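Local coordinates for bifunctional GH43-CE protein (Bacteroides eggerthii, PDB 6MLY) that probably takes part in arabinoxylan breakdown, joining a family 43 glycoside hydrolase, probably a xylan 1,4-beta-xylosidase, to a carbohydrate esterase in a single chain, at residues A[317-322]-A[343-348]; A[33-38]-A[61-66]; A[606-611]-A[615-620]. All blocks are in the same frame, centred on the assembly; numbering follows the deposited sequence.

Contact 1. Residues A[317-322]-A[343-348]; sequences DDFNRK and WSLSAR
The phenyl ring of F319 carries D317 CB over the centre of one face, while L345 approaches the ring obliquely, bringing its CD2 methyl to 3.8 Å from F319 CD1. The guanidinium of R321 is also met obliquely, with L345 CD1 4.1 Å from R321 NE. L345 therefore spreads its two methyls over different partners, one beside the aromatic ring and one beside the guanidinium; its side chain runs at about a right angle to that of F319. No hydrogen bond joins the two segments, and the polar bonds lie within each segment, most of them in 317-322. R321 grips the D317 carboxylate end-on, NH1 on OD1 and NH2 on OD2, each at 2.7 Å and from the syn side. The chain of R321 folds back at its second torsion (chi2 -59°), which turns the head toward D317, and NH1 also bonds N320 O. D317 OD1 further accepts F319 N at 3.2 Å from above the carboxylate plane, closing an Asx turn, and a second Asx turn follows at D318. This is a loop of the beta-xylosidase C-terminal concanavalin A-like domain, packed against L345 just beyond the short, weakly bonded edge strand 343-344 of a beta-sandwich sheet. An alanine in place of R321 would remove the guanidinium and is likely to leave the buried D317 carboxylate without its salt-bridge partner and take away the group beside L345 CD1. D317 OD2 also receives W332 NE1, and R321 NE donates to A327 O. Beyond the loop, both F319 and L345 rest on L352 of strand 352-355.

Contact 2. Residues A[33-38]-A[61-66]; sequences MSMLRV and NDLVNW
M35 reaches from strand 34-38 to the turn at 61-66, meeting L63 with its sulfur and W66 chiefly with its terminal methyl. The chain leaves the strand fully stretched, CG anti to the backbone N (chi1 -161°) and SD anti to CA, and bends only at the last torsion (chi3 -76°). That bend swings CE onto the far end of the indole, 3.5 Å from W66 CH2, while M35 SD stays 3.9 Å from L63 CD2. The sulfur lies at the edge of the six-membered ring, 5.2 Å from its centroid, a Met-aromatic contact, whereas the methyl comes in obliquely.

Both partners belong to a tightly bonded turn. D62 OD1 accepts V64 N at 2.8 Å and also N65 N, both from the same face of its carboxylate, giving an Asx turn and Asx motif. The indole is tied back to the turn by a weak bond from W66 NE1 to L63 O. L63 also touches Y42, and W66 touches M44 and M58, so the cluster lies across the intervening strands 41-45 and 56-60. It thus spans a four-stranded antiparallel sheet from its first outermost strand to the turn leading into its last, the meander that builds a blade of the five-bladed beta-propeller typical of family 43 hydrolases.

Contact 3. Residues A[606-611]-A[615-620]; sequences RFIRAN and YKLDTS
I608 and L617 sit at the middle of a helix-on-strand packing in the esterase module, where the last turn of helix 596-610 lies over strand 617-619, reached after a short connection. The two axes come within 8.8 Å and their directions differ by 114°, so the helix crosses the strand rather than following it. I608 CG2 packs 3.9 Å from L617 CD1, and the same methyl is equally close to T619 CG2, making an apolar patch at the centre.

On one flank T619 takes the helix edge. Its first torsion of 69° puts OG1 between the backbone N and the carbonyl carbon, and CG2 is thereby turned toward the backbone of I608 and R609. The extended chain of R609 runs obliquely over this threonine, with R609 CG 3.8 Å from T619 CB. T619 O lies near the guanidinium plane at its edge, though no hydrogen bond forms there; the polar end is instead held by R609 NH2 donating to R668 O.

On the other flank the helix ends in N611, whose ND2 donates to F607 O at 3.3 Å while lying over one face of the F607 ring, offset toward the rim. F607 O thus takes two donors, since N611 N bonds it as well, and the ND2 bond probably limits rotation of the amide. Y615 lies beside this end, its CE2 4.0 Å from N611 CB, with the F607 ring meeting it obliquely at slightly greater range.

L617, on a strand that pairs with 546-552, reaches V548 and A580, and I608 reaches V582, so the helix end lies on the sheet at strands 546-552 and 579-584, as in alpha/beta hydrolases. Further along the sheet, F607 and Y615 lean on strand 533-537 through L534 and I536.

In the fold
Along the chain the contacts follow one another as contact 2, contact 1 and contact 3, each closing before the next begins and each in a different module. Contact 2 belongs to the antiparallel sheet of strands 34-38, 41-45, 56-60 and 66-71 in the glycoside hydrolase module, contact 1 to the edge of the concanavalin A-like domain, and contact 3 to the mixed sheet of the esterase. They share no sheet and none touches another. The centres of contacts 1 and 2 are about 32 Å apart. Contact 3 is more distant, its centre about 46 Å from that of contact 2. Contacts 1 and 3 lie on opposite sides of the chain's centre, their centres about 48 Å apart. Each is packing within its own module, consistent with a chain that joins three domains.

Contact 1. Residues A[317-322]-A[343-348]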
loop_
_atom_site.group_PDB
_atom_site.type_symbol
_atom_site.label_atom_id
_atom_site.label_comp_id
_atom_site.label_asym_id
_atom_site.label_seq_id
_atom_site.Cartn_x
_atom_site.Cartn_y
_atom_site.Cartn_z
ATOM N N ASP A 317 -20.379 -5.579 -0.505
ATOM C CA ASP A 317 -21.512 -5.680 -1.427
ATOM C C ASP A 317 -21.510 -7.059 -2.088
ATOM O O ASP A 317 -20.575 -7.402 -2.801
ATOM C CB ASP A 317 -21.477 -4.583 -2.496
ATOM C CG ASP A 317 -22.841 -4.199 -3.058
ATOM O OD1 ASP A 317 -23.822 -4.934 -2.807
ATOM O OD2 ASP A 317 -22.917 -3.157 -3.739
ATOM N N ASP A 318 -22.583 -7.822 -1.856
ATOM C CA ASP A 318 -22.763 -9.155 -2.432
ATOM C C ASP A 318 -23.318 -9.038 -3.859
ATOM O O ASP A 318 -23.466 -10.051 -4.556
ATOM C CB ASP A 318 -23.659 -10.024 -1.537
ATOM C CG ASP A 318 -25.082 -9.515 -1.352
ATOM O OD1 ASP A 318 -25.366 -8.381 -1.781
ATOM O OD2 ASP A 318 -25.899 -10.259 -0.776
ATOM N N PHE A 319 -23.638 -7.804 -4.273
ATOM C CA PHE A 319 -24.191 -7.461 -5.591
ATOM C C PHE A 319 -25.513 -8.209 -5.822
ATOM O O PHE A 319 -25.859 -8.550 -6.957
ATOM C CB PHE A 319 -23.143 -7.678 -6.685
ATOM C CG PHE A 319 -21.994 -6.700 -6.628
ATOM C CD1 PHE A 319 -22.215 -5.340 -6.773
ATOM C CD2 PHE A 319 -20.695 -7.133 -6.419
ATOM C CE1 PHE A 319 -21.164 -4.437 -6.713
ATOM C CE2 PHE A 319 -19.643 -6.230 -6.361
ATOM C CZ PHE A 319 -19.880 -4.885 -6.511
ATOM N N ASN A 320 -26.251 -8.414 -4.724
ATOM C CA ASN A 320 -27.607 -8.946 -4.713
ATOM C C ASN A 320 -28.559 -7.819 -4.329
ATOM O O ASN A 320 -28.304 -7.112 -3.355
ATOM C CB ASN A 320 -27.801 -10.066 -3.687
ATOM C CG ASN A 320 -27.920 -11.444 -4.294
ATOM O OD1 ASN A 320 -28.585 -11.631 -5.313
ATOM N ND2 ASN A 320 -27.312 -12.415 -3.640
ATOM N N ARG A 321 -29.659 -7.705 -5.077
ATOM C CA ARG A 321 -30.607 -6.631 -4.924
ATOM C C ARG A 321 -32.012 -7.228 -4.794
ATOM O O ARG A 321 -32.408 -8.067 -5.603
ATOM C CB ARG A 321 -30.492 -5.670 -6.113
ATOM C CG ARG A 321 -29.121 -5.025 -6.269
ATOM C CD ARG A 321 -28.685 -4.209 -5.061
ATOM N NE ARG A 321 -27.425 -3.507 -5.285
ATOM C CZ ARG A 321 -26.221 -3.945 -4.916
ATOM N NH1 ARG A 321 -26.098 -5.060 -4.214
ATOM N NH2 ARG A 321 -25.141 -3.265 -5.257
ATOM N N LYS A 322 -32.728 -6.796 -3.744
ATOM C CA LYS A 322 -34.164 -7.033 -3.563
ATOM C C LYS A 322 -34.938 -6.093 -4.502
ATOM O O LYS A 322 -34.336 -5.305 -5.232
ATOM C CB LYS A 322 -34.560 -6.802 -2.098
ATOM C CG LYS A 322 -34.547 -5.345 -1.636
ATOM C CD LYS A 322 -35.822 -4.885 -0.941
ATOM C CE LYS A 322 -35.896 -3.379 -0.777
ATOM N NZ LYS A 322 -37.275 -2.911 -0.493
ATOM N N TRP A 343 -22.008 -0.991 -17.507
ATOM C CA TRP A 343 -22.111 -1.818 -16.297
ATOM C C TRP A 343 -23.565 -2.257 -16.118
ATOM O O TRP A 343 -24.468 -1.670 -16.706
ATOM C CB TRP A 343 -21.568 -1.100 -15.053
ATOM C CG TRP A 343 -22.359 0.085 -14.586
ATOM C CD1 TRP A 343 -22.232 1.374 -15.015
ATOM C CD2 TRP A 343 -23.369 0.106 -13.560
ATOM N NE1 TRP A 343 -23.104 2.189 -14.345
ATOM C CE2 TRP A 343 -23.821 1.442 -13.449
ATOM C CE3 TRP A 343 -23.947 -0.867 -12.734
ATOM C CZ2 TRP A 343 -24.814 1.827 -12.547
ATOM C CZ3 TRP A 343 -24.930 -0.485 -11.844
ATOM C CH2 TRP A 343 -25.358 0.844 -11.753
ATOM N N SER A 344 -23.769 -3.310 -15.322
ATOM C CA SER A 344 -25.095 -3.873 -15.112
ATOM C C SER A 344 -25.096 -4.805 -13.894
ATOM O O SER A 344 -24.059 -5.350 -13.528
ATOM C CB SER A 344 -25.567 -4.594 -16.345
ATOM O OG SER A 344 -26.847 -5.166 -16.127
ATOM N N LEU A 345 -26.278 -4.961 -13.284
ATOM C CA LEU A 345 -26.502 -5.901 -12.182
ATOM C C LEU A 345 -27.604 -6.914 -12.527
ATOM O O LEU A 345 -27.911 -7.763 -11.701
ATOM C CB LEU A 345 -26.884 -5.121 -10.920
ATOM C CG LEU A 345 -25.750 -4.354 -10.245
ATOM C CD1 LEU A 345 -26.295 -3.423 -9.175
ATOM C CD2 LEU A 345 -24.722 -5.302 -9.648
ATOM N N SER A 346 -28.199 -6.818 -13.722
ATOM C CA SER A 346 -29.227 -7.767 -14.150
ATOM C C SER A 346 -28.689 -8.693 -15.254
ATOM O O SER A 346 -29.380 -9.629 -15.667
ATOM C CB SER A 346 -30.489 -7.049 -14.572
ATOM O OG SER A 346 -30.286 -6.300 -15.758
ATOM N N ALA A 347 -27.452 -8.438 -15.705
ATOM C CA ALA A 347 -26.772 -9.247 -16.715
ATOM C C ALA A 347 -26.524 -10.654 -16.159
ATOM O O ALA A 347 -26.766 -11.646 -16.831
ATOM C CB ALA A 347 -25.483 -8.579 -17.123
ATOM N N ARG A 348 -26.030 -10.705 -14.920
ATOM C CA ARG A 348 -25.882 -11.930 -14.147
ATOM C C ARG A 348 -26.327 -11.618 -12.712
ATOM O O ARG A 348 -25.750 -10.744 -12.066
ATOM C CB ARG A 348 -24.430 -12.413 -14.234
ATOM C CG ARG A 348 -24.233 -13.889 -13.903
ATOM C CD ARG A 348 -22.777 -14.330 -13.933
ATOM N NE ARG A 348 -22.610 -15.691 -13.442
ATOM C CZ ARG A 348 -21.451 -16.342 -13.374
ATOM N NH1 ARG A 348 -20.327 -15.762 -13.762
ATOM N NH2 ARG A 348 -21.427 -17.578 -12.911
#

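Contact 2. Residues A[33-38]-A[61-66]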
loop_
_atom_site.group_PDB
_atom_site.type_symbol
_atom_site.label_atom_id
_atom_site.label_comp_id
_atom_site.label_asym_id
_atom_site.label_seq_id
_atom_site.Cartn_x
_atom_site.Cartn_y
_atom_site.Cartn_z
ATOM N N MET A 33 -15.194 19.540 5.539
ATOM C CA MET A 33 -16.462 19.302 6.191
ATOM C C MET A 33 -17.218 20.629 6.328
ATOM O O MET A 33 -16.630 21.673 6.612
ATOM C CB MET A 33 -16.262 18.696 7.584
ATOM C CG MET A 33 -15.815 17.252 7.556
ATOM S SD MET A 33 -15.593 16.563 9.218
ATOM C CE MET A 33 -14.121 17.436 9.749
ATOM N N SER A 34 -18.528 20.559 6.088
ATOM C CA SER A 34 -19.482 21.564 6.485
ATOM C C SER A 34 -20.562 20.860 7.311
ATOM O O SER A 34 -21.327 20.065 6.777
ATOM C CB SER A 34 -20.051 22.274 5.281
ATOM O OG SER A 34 -20.819 23.409 5.655
ATOM N N MET A 35 -20.582 21.147 8.617
ATOM C CA MET A 35 -21.400 20.429 9.592
ATOM C C MET A 35 -22.503 21.349 10.141
ATOM O O MET A 35 -22.355 22.578 10.221
ATOM C CB MET A 35 -20.526 19.933 10.749
ATOM C CG MET A 35 -21.141 18.806 11.563
ATOM S SD MET A 35 -19.967 18.126 12.768
ATOM C CE MET A 35 -18.932 17.158 11.672
ATOM N N LEU A 36 -23.628 20.736 10.512
ATOM C CA LEU A 36 -24.651 21.424 11.265
ATOM C C LEU A 36 -25.476 20.408 12.057
ATOM O O LEU A 36 -25.399 19.189 11.816
ATOM C CB LEU A 36 -25.529 22.277 10.334
ATOM C CG LEU A 36 -26.255 21.556 9.197
ATOM C CD1 LEU A 36 -27.419 20.721 9.707
ATOM C CD2 LEU A 36 -26.754 22.557 8.173
ATOM N N ARG A 37 -26.234 20.953 13.016
ATOM C CA ARG A 37 -27.158 20.227 13.855
ATOM C C ARG A 37 -28.578 20.675 13.505
ATOM O O ARG A 37 -28.783 21.807 13.102
ATOM C CB ARG A 37 -26.853 20.507 15.328
ATOM C CG ARG A 37 -27.749 19.759 16.303
ATOM C CD ARG A 37 -27.189 19.758 17.713
ATOM N NE ARG A 37 -27.307 21.060 18.342
ATOM C CZ ARG A 37 -28.454 21.567 18.779
ATOM N NH1 ARG A 37 -29.554 20.836 18.716
ATOM N NH2 ARG A 37 -28.501 22.798 19.260
ATOM N N VAL A 38 -29.537 19.760 13.643
ATOM C CA VAL A 38 -30.950 20.071 13.523
ATOM C C VAL A 38 -31.693 19.156 14.499
ATOM O O VAL A 38 -32.056 18.031 14.159
ATOM C CB VAL A 38 -31.477 19.902 12.081
ATOM C CG1 VAL A 38 -32.890 20.456 11.937
ATOM C CG2 VAL A 38 -30.556 20.521 11.040
ATOM N N ASN A 61 -25.871 10.915 14.894
ATOM C CA ASN A 61 -26.733 11.195 16.039
ATOM C C ASN A 61 -25.890 11.512 17.286
ATOM O O ASN A 61 -26.435 11.999 18.283
ATOM C CB ASN A 61 -27.699 10.033 16.295
ATOM C CG ASN A 61 -28.980 10.138 15.494
ATOM O OD1 ASN A 61 -29.747 11.090 15.660
ATOM N ND2 ASN A 61 -29.231 9.159 14.640
ATOM N N ASP A 62 -24.576 11.248 17.225
ATOM C CA ASP A 62 -23.705 11.297 18.404
ATOM C C ASP A 62 -22.386 12.043 18.121
ATOM O O ASP A 62 -21.562 12.163 19.024
ATOM C CB ASP A 62 -23.444 9.878 18.931
ATOM C CG ASP A 62 -22.929 8.871 17.906
ATOM O OD1 ASP A 62 -22.468 9.297 16.826
ATOM O OD2 ASP A 62 -22.985 7.659 18.200
ATOM N N LEU A 63 -22.199 12.550 16.890
ATOM C CA LEU A 63 -20.924 13.148 16.392
ATOM C C LEU A 63 -19.815 12.094 16.229
ATOM O O LEU A 63 -18.680 12.463 15.935
ATOM C CB LEU A 63 -20.444 14.258 17.337
ATOM C CG LEU A 63 -21.244 15.560 17.324
ATOM C CD1 LEU A 63 -20.886 16.411 18.530
ATOM C CD2 LEU A 63 -21.003 16.334 16.037
ATOM N N VAL A 64 -20.138 10.804 16.393
ATOM C CA VAL A 64 -19.127 9.730 16.465
ATOM C C VAL A 64 -19.393 8.702 15.357
ATOM O O VAL A 64 -18.506 8.387 14.573
ATOM C CB VAL A 64 -19.115 9.063 17.855
ATOM C CG1 VAL A 64 -18.052 7.983 17.962
ATOM C CG2 VAL A 64 -18.939 10.076 18.972
ATOM N N ASN A 65 -20.622 8.180 15.324
ATOM C CA ASN A 65 -21.062 7.191 14.359
ATOM C C ASN A 65 -21.763 7.898 13.193
ATOM O O ASN A 65 -22.860 8.435 13.354
ATOM C CB ASN A 65 -21.951 6.148 15.035
ATOM C CG ASN A 65 -21.209 5.377 16.107
ATOM O OD1 ASN A 65 -20.128 4.838 15.864
ATOM N ND2 ASN A 65 -21.778 5.325 17.300
ATOM N N TRP A 66 -21.104 7.878 12.029
ATOM C CA TRP A 66 -21.531 8.562 10.816
ATOM C C TRP A 66 -22.041 7.543 9.794
ATOM O O TRP A 66 -21.748 6.354 9.901
ATOM C CB TRP A 66 -20.370 9.391 10.257
ATOM C CG TRP A 66 -19.986 10.529 11.152
ATOM C CD1 TRP A 66 -19.050 10.525 12.146
ATOM C CD2 TRP A 66 -20.562 11.850 11.152
ATOM N NE1 TRP A 66 -18.999 11.750 12.758
ATOM C CE2 TRP A 66 -19.913 12.583 12.169
ATOM C CE3 TRP A 66 -21.554 12.480 10.391
ATOM C CZ2 TRP A 66 -20.225 13.913 12.438
ATOM C CZ3 TRP A 66 -21.866 13.792 10.663
ATOM C CH2 TRP A 66 -21.211 14.498 11.674
#

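Contact 3. Residues A[606-611]-A[615-620]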
loop_
_atom_site.group_PDB
_atom_site.type_symbol
_atom_site.label_atom_id
_atom_site.label_comp_id
_atom_site.label_asym_id
_atom_site.label_seq_id
_atom_site.Cartn_x
_atom_site.Cartn_y
_atom_site.Cartn_z
ATOM N N ARG A 606 20.840 -10.509 13.160
ATOM C CA ARG A 606 20.818 -9.856 14.467
ATOM C C ARG A 606 19.453 -9.189 14.674
ATOM O O ARG A 606 18.872 -9.296 15.746
ATOM C CB ARG A 606 21.944 -8.825 14.589
ATOM C CG ARG A 606 23.278 -9.398 15.040
ATOM C CD ARG A 606 24.302 -8.311 15.301
ATOM N NE ARG A 606 24.566 -7.499 14.119
ATOM C CZ ARG A 606 25.733 -7.440 13.490
ATOM N NH1 ARG A 606 26.799 -7.996 14.035
ATOM N NH2 ARG A 606 25.839 -6.823 12.326
ATOM N N PHE A 607 18.953 -8.519 13.630
ATOM C CA PHE A 607 17.678 -7.812 13.688
ATOM C C PHE A 607 16.533 -8.793 13.979
ATOM O O PHE A 607 15.650 -8.498 14.789
ATOM C CB PHE A 607 17.427 -7.047 12.385
ATOM C CG PHE A 607 16.103 -6.333 12.334
ATOM C CD1 PHE A 607 15.956 -5.074 12.894
ATOM C CD2 PHE A 607 14.998 -6.928 11.745
ATOM C CE1 PHE A 607 14.734 -4.418 12.853
ATOM C CE2 PHE A 607 13.777 -6.268 11.706
ATOM C CZ PHE A 607 13.648 -5.017 12.260
ATOM N N ILE A 608 16.563 -9.946 13.303
ATOM C CA ILE A 608 15.502 -10.953 13.349
ATOM C C ILE A 608 15.301 -11.447 14.787
ATOM O O ILE A 608 14.168 -11.641 15.217
ATOM C CB ILE A 608 15.823 -12.110 12.376
ATOM C CG1 ILE A 608 15.630 -11.681 10.919
ATOM C CG2 ILE A 608 15.025 -13.367 12.699
ATOM C CD1 ILE A 608 14.270 -11.084 10.623
ATOM N N ARG A 609 16.404 -11.676 15.503
ATOM C CA ARG A 609 16.349 -12.213 16.854
ATOM C C ARG A 609 15.816 -11.125 17.791
ATOM O O ARG A 609 14.953 -11.381 18.626
ATOM C CB ARG A 609 17.728 -12.730 17.285
ATOM C CG ARG A 609 18.159 -14.013 16.580
ATOM C CD ARG A 609 19.157 -14.839 17.374
ATOM N NE ARG A 609 19.349 -16.167 16.811
ATOM C CZ ARG A 609 20.197 -16.464 15.824
ATOM N NH1 ARG A 609 20.855 -15.498 15.205
ATOM N NH2 ARG A 609 20.383 -17.723 15.453
ATOM N N ALA A 610 16.322 -9.902 17.607
ATOM C CA ALA A 610 16.042 -8.777 18.480
ATOM C C ALA A 610 14.567 -8.364 18.374
ATOM O O ALA A 610 13.991 -7.870 19.349
ATOM C CB ALA A 610 16.961 -7.634 18.131
ATOM N N ASN A 611 13.970 -8.569 17.192
ATOM C CA ASN A 611 12.586 -8.192 16.924
ATOM C C ASN A 611 11.714 -9.442 16.750
ATOM O O ASN A 611 10.635 -9.367 16.168
ATOM C CB ASN A 611 12.499 -7.271 15.703
ATOM C CG ASN A 611 13.041 -5.884 15.980
ATOM O OD1 ASN A 611 12.273 -4.946 16.229
ATOM N ND2 ASN A 611 14.359 -5.753 15.959
ATOM N N TYR A 615 7.287 -10.182 15.341
ATOM C CA TYR A 615 6.867 -10.808 14.065
ATOM C C TYR A 615 6.628 -12.318 14.223
ATOM O O TYR A 615 6.588 -13.027 13.227
ATOM C CB TYR A 615 7.908 -10.566 12.968
ATOM C CG TYR A 615 8.228 -9.120 12.678
ATOM C CD1 TYR A 615 7.345 -8.318 11.975
ATOM C CD2 TYR A 615 9.428 -8.555 13.080
ATOM C CE1 TYR A 615 7.637 -6.994 11.692
ATOM C CE2 TYR A 615 9.740 -7.235 12.804
ATOM C CZ TYR A 615 8.840 -6.450 12.106
ATOM O OH TYR A 615 9.134 -5.144 11.834
ATOM N N LYS A 616 6.458 -12.789 15.466
ATOM C CA LYS A 616 6.116 -14.184 15.797
ATOM C C LYS A 616 7.186 -15.138 15.239
ATOM O O LYS A 616 6.855 -16.186 14.671
ATOM C CB LYS A 616 4.718 -14.536 15.268
ATOM C CG LYS A 616 3.573 -13.675 15.797
ATOM C CD LYS A 616 2.189 -14.282 15.603
ATOM C CE LYS A 616 1.818 -14.501 14.149
ATOM N NZ LYS A 616 0.487 -15.143 13.995
ATOM N N LEU A 617 8.465 -14.776 15.421
ATOM C CA LEU A 617 9.605 -15.538 14.878
ATOM C C LEU A 617 10.294 -16.329 15.998
ATOM O O LEU A 617 10.877 -15.746 16.914
ATOM C CB LEU A 617 10.597 -14.583 14.203
ATOM C CG LEU A 617 10.043 -13.750 13.047
ATOM C CD1 LEU A 617 11.148 -12.949 12.373
ATOM C CD2 LEU A 617 9.330 -14.622 12.024
ATOM N N ASP A 618 10.213 -17.662 15.891
ATOM C CA ASP A 618 10.941 -18.610 16.728
ATOM C C ASP A 618 12.375 -18.690 16.197
ATOM O O ASP A 618 12.643 -19.413 15.240
ATOM C CB ASP A 618 10.252 -19.981 16.728
ATOM C CG ASP A 618 10.863 -21.022 17.657
ATOM O OD1 ASP A 618 12.048 -20.878 18.020
ATOM O OD2 ASP A 618 10.145 -21.984 18.006
ATOM N N THR A 619 13.288 -17.945 16.830
ATOM C CA THR A 619 14.685 -17.891 16.410
ATOM C C THR A 619 15.518 -18.931 17.175
ATOM O O THR A 619 16.698 -18.702 17.435
ATOM C CB THR A 619 15.251 -16.480 16.597
ATOM O OG1 THR A 619 15.338 -16.222 17.998
ATOM C CG2 THR A 619 14.405 -15.423 15.923
ATOM N N SER A 620 14.893 -20.054 17.549
ATOM C CA SER A 620 15.618 -21.252 17.940
ATOM C C SER A 620 16.184 -21.912 16.674
ATOM O O SER A 620 17.150 -22.662 16.745
ATOM C CB SER A 620 14.748 -22.199 18.734
ATOM O OG SER A 620 13.812 -22.867 17.899
#